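Local atomic coordinates of type IV secretion system protein VirB11 (Brucella suis, PDB entry 2GZA), a protein that binds and hydrolyses ATP as a hexameric ATPase of the VirB type IV secretion system, which may help establish the bacterium's replication niche in the host. Residues Val43-Glu48 with Ala109-Thr114; Gln83-Ser88 with Ile104-Ala109; Gln153-Leu158 with Val343-Asn348; Ile199-Arg204 with Pro217-His222; Met251-Ile256 with Ser275-Ser280. All blocks are in the same frame, centred on the assembly; numbering follows the deposited sequence.

Overall arrangement
Contacts 1 and 2 share Ala109, have centres 12 Å apart and lie in the loops and strand ends of the six-stranded antiparallel sheet. Contacts 4 and 5, centres 13 Å apart, belong to the P-loop ATPase core, joined by a probable hydrogen bond between Arg204 O and Thr254 N. The two regions meet where Asn44 of contact 1 faces contact 4, and where Val105 of contact 2 touches Met251 of contact 5. Contact 3, at the far margin of the ATPase domain, touches no other contact; its centre is about 22 Å from that of contact 5. None includes the predicted ATP-binding loop, but His277 of contact 5 packs on Thr184 of that loop in a neighbouring subunit.

Contact 1. Residues Val43-Glu48 with Ala109-Thr114; sequences VNRPGE and ACEHGT
Arg45 lays its CB against the methyl of Thr114, with CB and Thr114 CG2 3.8 Å apart, before its chain bends on toward Glu111. The first torsion sets CG between the backbone N and the carbonyl carbon (chi1 60°); the chain then bends at chi2 and chi3, and the guanidinium lies beside the Glu111 carboxylate. There Arg45 NH2 forms a salt bridge to Glu111 OE1 at 2.5 Å. The oxygen sits at the guanidinium edge, near its plane, but the two flat groups are turned 54° apart and the bridge runs through one oxygen rather than a paired, coplanar one. Pro46 packs alongside, CD lying 3.4 Å from Gly113 O.

Both segments contain type II beta turns, Arg45 to Glu48 and Glu111 to Thr114, with Gly47 and Gly113 at the third position, where phi is positive. The first turn links strands 40-43 and 48-52, and the second lies in the loop leading into strand 116-120, so the contact joins two loops of the antiparallel sheet. A water donates to Asn44 O at 2.6 Å and to Thr114 OG1 at 3.0 Å, while the Asn44 side chain is engaged by Asn221 and Arg204 of contact 4. No hydrogen bond joins the segments directly, so the association rests on one charge pair, one water bridge and limited apolar overlap.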
# COMPACT_ATOMS: atom_id res chain seq x y z
N VAL C 43 -17.48 41.43 15.28
CA VAL C 43 -16.68 42.29 16.13
C VAL C 43 -15.22 41.83 16.04
O VAL C 43 -14.89 40.70 16.40
CB VAL C 43 -17.18 42.34 17.60
CG1 VAL C 43 -16.27 43.23 18.46
CG2 VAL C 43 -18.61 42.85 17.67
N ASN C 44 -14.37 42.72 15.53
CA ASN C 44 -12.93 42.42 15.36
C ASN C 44 -12.11 42.88 16.55
O ASN C 44 -11.08 42.29 16.87
CB ASN C 44 -12.37 43.08 14.10
CG ASN C 44 -13.14 42.70 12.86
OD1 ASN C 44 -13.74 41.63 12.80
ND2 ASN C 44 -13.12 43.58 11.86
N ARG C 45 -12.57 43.95 17.19
CA ARG C 45 -11.86 44.57 18.29
C ARG C 45 -12.83 45.42 19.10
O ARG C 45 -13.89 45.79 18.59
CB ARG C 45 -10.67 45.41 17.78
CG ARG C 45 -11.01 46.55 16.83
CD ARG C 45 -10.26 46.41 15.51
NE ARG C 45 -8.96 45.78 15.70
CZ ARG C 45 -8.34 45.00 14.82
NH1 ARG C 45 -8.89 44.72 13.65
NH2 ARG C 45 -7.16 44.48 15.13
N PRO C 46 -12.45 45.76 20.34
CA PRO C 46 -13.28 46.60 21.20
C PRO C 46 -13.68 47.89 20.48
O PRO C 46 -12.84 48.52 19.85
CB PRO C 46 -12.32 46.96 22.35
CG PRO C 46 -10.95 46.60 21.87
CD PRO C 46 -11.18 45.41 21.01
N GLY C 47 -14.96 48.25 20.59
CA GLY C 47 -15.42 49.55 20.12
C GLY C 47 -16.05 49.59 18.73
O GLY C 47 -16.57 50.63 18.34
N GLU C 48 -16.00 48.49 17.99
CA GLU C 48 -16.56 48.51 16.65
C GLU C 48 -17.29 47.24 16.25
O GLU C 48 -17.09 46.18 16.84
CB GLU C 48 -15.51 48.89 15.59
CG GLU C 48 -14.08 48.43 15.86
CD GLU C 48 -13.30 48.22 14.58
OE1 GLU C 48 -12.55 49.13 14.18
OE2 GLU C 48 -13.44 47.15 13.96
N ALA C 109 -4.85 33.38 20.57
CA ALA C 109 -5.04 33.03 19.16
C ALA C 109 -5.39 34.21 18.24
O ALA C 109 -5.30 34.08 17.02
CB ALA C 109 -6.05 31.91 19.02
N CYS C 110 -5.78 35.34 18.82
CA CYS C 110 -5.99 36.57 18.05
C CYS C 110 -5.20 37.72 18.67
O CYS C 110 -4.70 37.59 19.78
CB CYS C 110 -7.47 36.93 17.96
SG CYS C 110 -8.19 37.59 19.49
N GLU C 111 -5.10 38.84 17.95
CA GLU C 111 -4.39 40.04 18.41
C GLU C 111 -4.72 40.37 19.86
O GLU C 111 -5.90 40.39 20.24
CB GLU C 111 -4.75 41.22 17.51
CG GLU C 111 -3.94 42.51 17.71
CD GLU C 111 -4.42 43.68 16.84
OE1 GLU C 111 -5.00 43.45 15.77
OE2 GLU C 111 -4.22 44.84 17.24
N HIS C 112 -3.68 40.65 20.65
CA HIS C 112 -3.86 40.96 22.07
C HIS C 112 -4.69 42.22 22.27
O HIS C 112 -4.59 43.17 21.49
CB HIS C 112 -2.51 41.06 22.80
CG HIS C 112 -1.71 42.27 22.44
ND1 HIS C 112 -0.68 42.23 21.52
CD2 HIS C 112 -1.76 43.55 22.88
CE1 HIS C 112 -0.14 43.43 21.40
NE2 HIS C 112 -0.78 44.24 22.22
N GLY C 113 -5.51 42.20 23.31
CA GLY C 113 -6.44 43.28 23.59
C GLY C 113 -7.61 43.32 22.63
O GLY C 113 -8.34 44.31 22.59
N THR C 114 -7.77 42.26 21.84
CA THR C 114 -8.92 42.09 20.93
C THR C 114 -9.60 40.74 21.13
O THR C 114 -8.96 39.77 21.54
CB THR C 114 -8.54 42.19 19.43
OG1 THR C 114 -7.80 41.03 19.04
CG2 THR C 114 -7.72 43.43 19.14
O HOH W 1 -9.05 40.70 16.28

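Contact 2. Residues Gln83-Ser88 with Ile104-Ala109; sequences QDISDS and IVRPPA
Arg106 O accepts from Ala109 N at 3.0 Å, a backbone bond that closes the turn from which the Arg106 side chain reaches over Ile85, Ser86 and Asp87. Arg106 CG lies 3.7 Å from Ile85 CG1, and its CD is 3.5 Å from Ser86 O. Beyond the bends at chi2 and chi3, the guanidinium presents one face to the backbone of the loop, with Asp87 CA 3.6 Å above its plane, toward the rim. Asp87 CB lies over a face, 3.4 Å from Arg106 NH2.

Ile85 has CG1 anti to its backbone N (chi1 -176°), and its CD1 meets Ile104 CG2 at 3.8 Å, the two side chains crossing at about a right angle. Ile104 belongs to strand 101-105 of the antiparallel sheet, whereas 83-88 is the link between helix 67-81 and the outermost strand 91-95; Ile85 also touches Thr75 and Ala78 of that helix. The contact therefore packs the helix-to-strand link against the end of the neighbouring strand. The carboxylate of Asp87 turns to Pro108, with OD2 3.4 Å from CG. Asp87 OD2 is 4.6 Å from Arg106 NH2 and well out of the guanidinium plane, so the charges may attract, though no N-H points at the oxygen.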
# COMPACT_ATOMS: atom_id res chain seq x y z
N GLN C 83 -18.90 24.44 27.63
CA GLN C 83 -17.51 24.37 27.20
C GLN C 83 -16.73 25.47 27.91
O GLN C 83 -17.27 26.18 28.75
CB GLN C 83 -17.40 24.53 25.69
CG GLN C 83 -17.68 23.26 24.91
CD GLN C 83 -17.19 23.35 23.48
OE1 GLN C 83 -15.98 23.36 23.22
NE2 GLN C 83 -18.13 23.40 22.55
N ASP C 84 -15.45 25.61 27.57
CA ASP C 84 -14.60 26.60 28.19
C ASP C 84 -13.81 27.40 27.16
O ASP C 84 -13.11 26.83 26.32
CB ASP C 84 -13.67 25.96 29.23
CG ASP C 84 -12.88 24.78 28.67
OD1 ASP C 84 -13.50 23.86 28.09
OD2 ASP C 84 -11.63 24.78 28.81
N ILE C 85 -13.97 28.71 27.24
CA ILE C 85 -13.13 29.61 26.47
C ILE C 85 -12.08 30.21 27.42
O ILE C 85 -12.26 31.28 28.00
CB ILE C 85 -13.92 30.70 25.70
CG1 ILE C 85 -12.96 31.53 24.83
CG2 ILE C 85 -14.72 31.59 26.64
CD1 ILE C 85 -13.56 31.98 23.52
N SER C 86 -11.02 29.44 27.55
CA SER C 86 -9.87 29.78 28.35
C SER C 86 -8.78 30.23 27.41
O SER C 86 -8.96 30.26 26.19
CB SER C 86 -9.41 28.57 29.17
OG SER C 86 -9.16 27.45 28.33
N ASP C 87 -7.64 30.59 27.99
CA ASP C 87 -6.45 31.00 27.27
C ASP C 87 -5.70 29.77 26.71
O ASP C 87 -4.78 29.92 25.91
CB ASP C 87 -5.64 31.94 28.18
CG ASP C 87 -4.15 31.79 28.06
OD1 ASP C 87 -3.52 31.38 29.06
OD2 ASP C 87 -3.61 32.08 26.97
N SER C 88 -6.14 28.56 27.11
CA SER C 88 -5.63 27.28 26.59
C SER C 88 -6.65 26.61 25.65
O SER C 88 -6.38 25.57 25.05
CB SER C 88 -5.22 26.34 27.73
OG SER C 88 -6.22 26.30 28.74
N ILE C 104 -15.99 32.52 18.02
CA ILE C 104 -15.24 33.41 18.89
C ILE C 104 -13.79 32.96 19.02
O ILE C 104 -13.50 31.80 19.33
CB ILE C 104 -15.89 33.57 20.29
CG1 ILE C 104 -17.33 34.08 20.15
CG2 ILE C 104 -15.06 34.52 21.16
CD1 ILE C 104 -18.05 34.31 21.47
N VAL C 105 -12.88 33.89 18.74
CA VAL C 105 -11.46 33.69 18.97
C VAL C 105 -10.98 34.70 20.00
O VAL C 105 -11.25 35.89 19.88
CB VAL C 105 -10.63 33.85 17.68
CG1 VAL C 105 -9.22 33.29 17.87
CG2 VAL C 105 -11.32 33.18 16.51
N ARG C 106 -10.28 34.22 21.03
CA ARG C 106 -9.73 35.10 22.06
C ARG C 106 -8.18 35.15 22.07
O ARG C 106 -7.53 34.27 21.50
CB ARG C 106 -10.34 34.81 23.44
CG ARG C 106 -9.93 33.51 24.08
CD ARG C 106 -9.90 33.63 25.59
NE ARG C 106 -8.59 34.08 26.07
CZ ARG C 106 -8.35 34.57 27.28
NH1 ARG C 106 -9.34 34.71 28.16
NH2 ARG C 106 -7.12 34.94 27.61
N PRO C 107 -7.60 36.20 22.69
CA PRO C 107 -6.24 36.76 22.75
C PRO C 107 -4.93 35.97 22.65
O PRO C 107 -3.92 36.58 22.26
CB PRO C 107 -6.26 37.55 24.04
CG PRO C 107 -7.57 38.15 23.99
CD PRO C 107 -8.50 37.07 23.47
N PRO C 108 -4.85 34.69 23.06
CA PRO C 108 -3.59 34.15 22.52
C PRO C 108 -3.71 33.91 21.00
O PRO C 108 -2.80 34.24 20.25
CB PRO C 108 -3.37 32.86 23.30
CG PRO C 108 -4.73 32.47 23.80
CD PRO C 108 -5.57 33.73 23.91
N ALA C 109 -4.85 33.38 20.57
CA ALA C 109 -5.04 33.03 19.16
C ALA C 109 -5.39 34.21 18.24
O ALA C 109 -5.30 34.08 17.02
CB ALA C 109 -6.05 31.91 19.02

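Contact 3. Residues Gln153-Leu158 with Val343-Asn348; sequences QELLAL and VWYDPN
Tyr345 meets Leu155 and Leu156 on one turn of helix 153-160. Leu155 crosses it at about a right angle: its CB is 3.6 Å from Tyr345 CE2, and its CD1 reaches the phenol end, 3.6 Å from OH. The Leu156 side chain crosses Tyr345 obliquely, with CD1 4.0 Å from Tyr345 CD2, while its backbone N lies at the ring edge. The other branch of Leu156 reaches the start of helix 347-355, where CD2 stands 4.2 Å from Pro347 CG and 3.9 Å from Asn348 ND2.

Tyr345 CG is anti to the backbone N (chi1 179°), and Pro347 CD sits 3.6 Å above the ring plane, over its centre. Asp346 occupies the N-cap position of helix 347-355 and hydrogen-bonds through OD2 to Thr349 OG1 within the first turn. Farther out, Tyr345 makes an edge-to-face pair with Phe167 of helix 164-173 and touches Val324 of the adjoining antiparallel strand. With no hydrogen bond between the segments, this is apolar packing of a helix on a strand at the sheet margin: 339-345 is the outermost strand of the mixed sheet in the P-loop ATPase domain.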
# COMPACT_ATOMS: atom_id res chain seq x y z
N GLN C 153 -7.28 35.58 -19.98
CA GLN C 153 -6.58 35.95 -21.20
C GLN C 153 -5.99 37.35 -21.07
O GLN C 153 -4.96 37.64 -21.68
CB GLN C 153 -7.50 35.88 -22.42
CG GLN C 153 -8.09 34.51 -22.74
CD GLN C 153 -7.13 33.57 -23.47
OE1 GLN C 153 -5.93 33.85 -23.58
NE2 GLN C 153 -7.56 32.42 -23.98
N GLU C 154 -6.64 38.21 -20.28
CA GLU C 154 -6.07 39.51 -19.94
C GLU C 154 -4.79 39.34 -19.13
O GLU C 154 -3.77 39.96 -19.43
CB GLU C 154 -7.07 40.38 -19.18
CG GLU C 154 -6.48 41.70 -18.73
CD GLU C 154 -7.42 42.50 -17.86
OE1 GLU C 154 -8.60 42.12 -17.73
OE2 GLU C 154 -6.96 43.52 -17.31
N LEU C 155 -4.85 38.50 -18.10
CA LEU C 155 -3.68 38.17 -17.30
C LEU C 155 -2.58 37.52 -18.12
O LEU C 155 -1.40 37.87 -17.98
CB LEU C 155 -4.08 37.24 -16.15
CG LEU C 155 -4.58 37.94 -14.90
CD1 LEU C 155 -5.18 36.93 -13.94
CD2 LEU C 155 -3.46 38.73 -14.25
N LEU C 156 -2.96 36.59 -18.98
CA LEU C 156 -2.02 35.86 -19.81
C LEU C 156 -1.32 36.77 -20.80
O LEU C 156 -0.14 36.58 -21.08
CB LEU C 156 -2.73 34.71 -20.53
CG LEU C 156 -1.96 33.46 -20.97
CD1 LEU C 156 -0.93 32.99 -19.95
CD2 LEU C 156 -2.95 32.34 -21.26
N ALA C 157 -2.03 37.77 -21.31
CA ALA C 157 -1.44 38.77 -22.21
C ALA C 157 -0.43 39.66 -21.49
O ALA C 157 0.64 39.94 -22.03
CB ALA C 157 -2.53 39.61 -22.88
N LEU C 158 -0.78 40.10 -20.27
CA LEU C 158 0.12 40.93 -19.45
C LEU C 158 1.42 40.21 -19.14
O LEU C 158 2.50 40.82 -19.19
CB LEU C 158 -0.57 41.37 -18.16
CG LEU C 158 -1.53 42.56 -18.25
CD1 LEU C 158 -2.40 42.63 -17.01
CD2 LEU C 158 -0.79 43.87 -18.46
N VAL C 343 7.63 34.26 -12.99
CA VAL C 343 6.24 34.29 -12.59
C VAL C 343 5.56 33.13 -13.31
O VAL C 343 5.58 33.06 -14.54
CB VAL C 343 5.55 35.62 -12.96
CG1 VAL C 343 4.06 35.54 -12.67
CG2 VAL C 343 6.18 36.77 -12.21
N TRP C 344 5.01 32.22 -12.54
CA TRP C 344 4.34 31.07 -13.09
C TRP C 344 2.84 31.32 -13.11
O TRP C 344 2.25 31.70 -12.10
CB TRP C 344 4.72 29.82 -12.29
CG TRP C 344 4.10 28.57 -12.78
CD1 TRP C 344 4.66 27.66 -13.63
CD2 TRP C 344 2.80 28.07 -12.46
NE1 TRP C 344 3.78 26.63 -13.87
CE2 TRP C 344 2.63 26.86 -13.16
CE3 TRP C 344 1.75 28.54 -11.66
CZ2 TRP C 344 1.46 26.10 -13.08
CZ3 TRP C 344 0.58 27.78 -11.58
CH2 TRP C 344 0.44 26.58 -12.29
N TYR C 345 2.23 31.12 -14.28
CA TYR C 345 0.79 31.24 -14.46
C TYR C 345 0.39 30.36 -15.63
O TYR C 345 0.83 30.58 -16.75
CB TYR C 345 0.41 32.71 -14.69
CG TYR C 345 -1.05 32.97 -14.92
CD1 TYR C 345 -2.01 32.60 -13.98
CD2 TYR C 345 -1.49 33.61 -16.08
CE1 TYR C 345 -3.37 32.85 -14.20
CE2 TYR C 345 -2.84 33.87 -16.30
CZ TYR C 345 -3.77 33.49 -15.36
OH TYR C 345 -5.10 33.75 -15.58
N ASP C 346 -0.45 29.36 -15.37
CA ASP C 346 -0.87 28.43 -16.41
C ASP C 346 -2.34 28.00 -16.28
O ASP C 346 -2.63 26.86 -15.91
CB ASP C 346 0.07 27.21 -16.42
CG ASP C 346 -0.04 26.39 -17.69
OD1 ASP C 346 -0.70 26.81 -18.66
OD2 ASP C 346 0.56 25.29 -17.71
N PRO C 347 -3.29 28.92 -16.60
CA PRO C 347 -4.72 28.63 -16.47
C PRO C 347 -5.17 27.54 -17.44
O PRO C 347 -6.20 26.89 -17.23
CB PRO C 347 -5.38 29.97 -16.82
CG PRO C 347 -4.37 30.69 -17.62
CD PRO C 347 -3.03 30.27 -17.11
N ASN C 348 -4.37 27.34 -18.48
CA ASN C 348 -4.57 26.29 -19.46
C ASN C 348 -4.40 24.88 -18.90
O ASN C 348 -5.00 23.95 -19.40
CB ASN C 348 -3.63 26.49 -20.66
CG ASN C 348 -4.22 27.41 -21.72
OD1 ASN C 348 -5.22 27.08 -22.36
ND2 ASN C 348 -3.59 28.56 -21.93

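Contact 4. Residues Ile199-Arg204 with Pro217-His222; sequences IPFDQR and PDHPNH
Phe201 points an edge at the face of His219 in a T-shaped stack, with ring centroids 5.2 Å apart and planes at 80°. The nearest ring atom, CD2, lies over the imidazole toward its rim. Asp218 runs beside Phe201, pointing the same way, and its CB rests over the phenyl face as a CH-pi contact, 3.9 Å from the centroid and 22° off the normal. The edge of His219 faces the backbone instead: CE1 is 3.0 Å from Ile199 O.

At the other end, Arg204 and Asn221 cross obliquely, with guanidinium and amide planes 47° apart. Arg204 is extended from CG to NE, its CG anti to the backbone N, and NE donates to Asn221 OD1 at 3.2 Å with the oxygen in the guanidinium plane, though the bond is bent and NE sits tilted from the amide plane. That oxygen also accepts from Asn44 ND2, and Arg204 NH2 binds Asn44 OD1, so Asn44 of the 43-48 loop bonds both partners of this pair. Between the two ends, one water donates to Phe201 O and Gln203 O and accepts from Asn221 N at 2.9 Å.

Segment 199-204 enters from helix 188-196, whose first two residues, Lys188 and Thr189, close the predicted ATP-binding site, and leaves into strand 205-209. Segment 217-222 leads into parallel strand 222-226, and Pro220 and Asn221 lean on Phe50 of strand 48-52 in the other sheet.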
# COMPACT_ATOMS: atom_id res chain seq x y z
N ILE C 199 -5.28 44.68 -2.55
CA ILE C 199 -6.62 44.23 -2.16
C ILE C 199 -7.47 45.46 -1.83
O ILE C 199 -7.02 46.35 -1.11
CB ILE C 199 -6.56 43.25 -0.95
CG1 ILE C 199 -5.58 42.11 -1.22
CG2 ILE C 199 -7.96 42.70 -0.61
CD1 ILE C 199 -5.25 41.26 -0.02
N PRO C 200 -8.69 45.54 -2.39
CA PRO C 200 -9.62 46.64 -2.11
C PRO C 200 -9.85 46.79 -0.61
O PRO C 200 -10.06 45.79 0.08
CB PRO C 200 -10.90 46.21 -2.82
CG PRO C 200 -10.44 45.33 -3.92
CD PRO C 200 -9.27 44.58 -3.36
N PHE C 201 -9.81 48.03 -0.14
CA PHE C 201 -9.79 48.34 1.29
C PHE C 201 -11.08 48.00 2.03
O PHE C 201 -11.12 48.01 3.26
CB PHE C 201 -9.45 49.82 1.49
CG PHE C 201 -8.11 50.22 0.91
CD1 PHE C 201 -7.94 51.48 0.37
CD2 PHE C 201 -7.03 49.33 0.91
CE1 PHE C 201 -6.71 51.86 -0.17
CE2 PHE C 201 -5.80 49.70 0.38
CZ PHE C 201 -5.64 50.96 -0.16
N ASP C 202 -12.13 47.67 1.28
CA ASP C 202 -13.44 47.37 1.87
C ASP C 202 -13.70 45.87 2.04
O ASP C 202 -14.79 45.46 2.45
CB ASP C 202 -14.56 48.01 1.04
CG ASP C 202 -14.66 47.45 -0.37
OD1 ASP C 202 -13.68 46.85 -0.86
OD2 ASP C 202 -15.74 47.61 -0.99
N GLN C 203 -12.69 45.06 1.73
CA GLN C 203 -12.80 43.62 1.85
C GLN C 203 -12.34 43.15 3.23
O GLN C 203 -11.43 43.73 3.82
CB GLN C 203 -12.00 42.92 0.76
CG GLN C 203 -12.62 43.03 -0.63
CD GLN C 203 -11.90 42.21 -1.68
OE1 GLN C 203 -11.02 41.41 -1.38
NE2 GLN C 203 -12.28 42.40 -2.93
N ARG C 204 -12.99 42.11 3.74
CA ARG C 204 -12.66 41.59 5.05
C ARG C 204 -11.47 40.62 4.96
O ARG C 204 -11.52 39.66 4.21
CB ARG C 204 -13.88 40.91 5.67
CG ARG C 204 -13.61 40.27 7.02
CD ARG C 204 -14.88 39.92 7.74
NE ARG C 204 -14.68 39.92 9.18
CZ ARG C 204 -14.80 38.86 9.96
NH1 ARG C 204 -15.14 37.68 9.45
NH2 ARG C 204 -14.60 38.97 11.26
N PRO C 217 -2.90 48.59 7.81
CA PRO C 217 -3.31 49.95 8.19
C PRO C 217 -4.50 50.47 7.38
O PRO C 217 -5.27 51.30 7.87
CB PRO C 217 -2.05 50.78 7.90
CG PRO C 217 -1.31 50.01 6.86
CD PRO C 217 -1.55 48.58 7.21
N ASP C 218 -4.65 49.97 6.16
CA ASP C 218 -5.64 50.46 5.21
C ASP C 218 -6.83 49.51 5.06
O ASP C 218 -7.70 49.74 4.22
CB ASP C 218 -5.01 50.69 3.84
CG ASP C 218 -3.88 51.70 3.87
OD1 ASP C 218 -4.07 52.78 4.47
OD2 ASP C 218 -2.82 51.42 3.29
N HIS C 219 -6.86 48.45 5.85
CA HIS C 219 -7.98 47.51 5.81
C HIS C 219 -8.67 47.42 7.18
O HIS C 219 -8.37 46.52 7.95
CB HIS C 219 -7.50 46.13 5.38
CG HIS C 219 -6.98 46.07 3.98
ND1 HIS C 219 -7.80 45.78 2.90
CD2 HIS C 219 -5.73 46.23 3.48
CE1 HIS C 219 -7.07 45.78 1.80
NE2 HIS C 219 -5.82 46.05 2.12
N PRO C 220 -9.60 48.35 7.47
CA PRO C 220 -10.21 48.44 8.81
C PRO C 220 -10.88 47.14 9.27
O PRO C 220 -10.84 46.81 10.45
CB PRO C 220 -11.26 49.55 8.65
CG PRO C 220 -11.47 49.70 7.18
CD PRO C 220 -10.14 49.37 6.56
N ASN C 221 -11.48 46.42 8.33
CA ASN C 221 -12.17 45.17 8.64
C ASN C 221 -11.21 43.99 8.54
O ASN C 221 -11.13 43.33 7.50
CB ASN C 221 -13.38 45.00 7.71
CG ASN C 221 -14.30 43.85 8.11
OD1 ASN C 221 -14.01 43.09 9.03
ND2 ASN C 221 -15.41 43.71 7.40
N HIS C 222 -10.47 43.72 9.61
CA HIS C 222 -9.53 42.60 9.63
C HIS C 222 -9.41 41.95 10.99
O HIS C 222 -9.78 42.54 12.01
CB HIS C 222 -8.15 43.01 9.08
CG HIS C 222 -7.35 43.88 10.01
ND1 HIS C 222 -7.38 45.25 9.95
CD2 HIS C 222 -6.51 43.57 11.03
CE1 HIS C 222 -6.59 45.75 10.88
NE2 HIS C 222 -6.06 44.75 11.55
O HOH W 2 -11.32 46.35 5.44
O HOH W 3 -15.05 45.33 5.11

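Contact 5. Residues Met251-Ile256 with Ser275-Ser280; sequences MKPTRI and SGHGGS
His277, Ile256 and Arg255 dominate this contact, which lies where the two strands of what is probably a beta-alpha-beta crossover begin (strand 255-258, helix 265-274, strand 281-285). Strand 281-285 pairs in parallel with strand 178-182, which leads into the predicted ATP-binding loop, as in P-loop ATPases of the RecA-like class.

Ile256 CD1 sits over one face of the His277 ring, 4.1 Å from the centroid and 27° off the normal, a CH-pi contact. His277 is brought there with CG anti to its carbonyl carbon (chi1 -87°). Pro253 approaches the same ring obliquely, its CD 3.9 Å from His277 NE2, and Val272 of helix 265-274 also touches His277. His277 packs, too, on Thr184 of a neighbouring subunit, placing this loop at a subunit boundary next to that subunit's predicted ATP-binding loop.

Arg255 turns to the backbone instead. Through its bent chain it meets Gly279 O side-on with two nitrogens: NE donates at 2.8 Å and 157°, while NH2 donates at 3.2 Å to the same oxygen. The oxygen lies close to the guanidinium plane. NH2 further binds Val172 O and NH1 binds Gln203 OE1, so several acceptors fix the rotation of this buried charge. Gly279 has positive phi, and its CA comes within 3.4 Å of Arg255 NE.

A water completes the link between the segments, donating to Gly278 O at 2.6 Å and accepting from Ile256 N at 3.3 Å.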
# COMPACT_ATOMS: atom_id res chain seq x y z
N MET C 251 -15.63 32.39 10.02
CA MET C 251 -15.63 33.86 10.13
C MET C 251 -16.10 34.25 8.75
O MET C 251 -16.49 33.42 8.05
CB MET C 251 -14.25 34.37 10.51
CG MET C 251 -13.87 33.93 11.91
SD MET C 251 -12.10 33.82 12.22
CE MET C 251 -12.10 32.48 13.37
N LYS C 252 -16.15 35.44 8.28
CA LYS C 252 -16.73 35.53 6.94
C LYS C 252 -15.74 36.33 6.14
O LYS C 252 -16.04 37.45 5.75
CB LYS C 252 -18.13 36.18 7.00
CG LYS C 252 -18.82 36.46 5.67
CD LYS C 252 -19.84 35.39 5.28
CE LYS C 252 -20.56 35.80 4.00
NZ LYS C 252 -21.79 35.01 3.74
N PRO C 253 -14.54 35.77 5.91
CA PRO C 253 -13.52 36.62 5.32
C PRO C 253 -13.74 36.72 3.83
O PRO C 253 -14.39 35.86 3.24
CB PRO C 253 -12.22 35.88 5.64
CG PRO C 253 -12.60 34.44 5.70
CD PRO C 253 -14.05 34.39 6.13
N THR C 254 -13.23 37.78 3.23
CA THR C 254 -13.17 37.88 1.79
C THR C 254 -11.93 37.11 1.33
O THR C 254 -12.02 36.28 0.43
CB THR C 254 -13.15 39.33 1.30
OG1 THR C 254 -14.04 40.12 2.10
CG2 THR C 254 -13.59 39.40 -0.15
N ARG C 255 -10.78 37.38 1.95
CA ARG C 255 -9.59 36.55 1.72
C ARG C 255 -8.87 36.16 3.00
O ARG C 255 -8.96 36.85 4.03
CB ARG C 255 -8.61 37.14 0.71
CG ARG C 255 -8.66 38.64 0.50
CD ARG C 255 -9.18 38.98 -0.89
NE ARG C 255 -8.16 38.70 -1.90
CZ ARG C 255 -8.10 39.26 -3.10
NH1 ARG C 255 -9.00 40.15 -3.48
NH2 ARG C 255 -7.12 38.93 -3.93
N ILE C 256 -8.18 35.02 2.93
CA ILE C 256 -7.37 34.51 4.03
C ILE C 256 -5.91 34.66 3.66
O ILE C 256 -5.49 34.26 2.58
CB ILE C 256 -7.72 33.03 4.31
CG1 ILE C 256 -9.19 32.92 4.72
CG2 ILE C 256 -6.84 32.48 5.41
CD1 ILE C 256 -9.87 31.62 4.35
N SER C 275 -12.78 25.18 -1.52
CA SER C 275 -14.14 25.40 -1.01
C SER C 275 -14.73 26.75 -1.40
O SER C 275 -15.89 27.04 -1.13
CB SER C 275 -14.20 25.17 0.48
OG SER C 275 -13.73 23.87 0.75
N GLY C 276 -13.91 27.56 -2.06
CA GLY C 276 -14.37 28.80 -2.64
C GLY C 276 -13.92 30.01 -1.89
O GLY C 276 -14.67 30.98 -1.78
N HIS C 277 -12.70 29.98 -1.34
CA HIS C 277 -12.14 31.19 -0.75
C HIS C 277 -11.04 31.71 -1.64
O HIS C 277 -9.87 31.37 -1.48
CB HIS C 277 -11.62 30.91 0.65
CG HIS C 277 -12.67 31.06 1.71
ND1 HIS C 277 -13.44 30.01 2.14
CD2 HIS C 277 -13.10 32.15 2.38
CE1 HIS C 277 -14.28 30.44 3.06
NE2 HIS C 277 -14.10 31.74 3.23
N GLY C 278 -11.43 32.54 -2.60
CA GLY C 278 -10.49 33.06 -3.58
C GLY C 278 -9.62 34.18 -3.05
O GLY C 278 -9.83 34.67 -1.94
N GLY C 279 -8.60 34.56 -3.83
CA GLY C 279 -7.79 35.73 -3.53
C GLY C 279 -6.78 35.61 -2.41
O GLY C 279 -6.26 36.62 -1.94
N SER C 280 -6.50 34.37 -2.00
CA SER C 280 -5.48 34.10 -0.99
C SER C 280 -4.08 34.43 -1.49
O SER C 280 -3.75 34.23 -2.65
CB SER C 280 -5.51 32.63 -0.57
OG SER C 280 -6.66 32.34 0.21
O HOH W 4 -9.25 33.41 0.27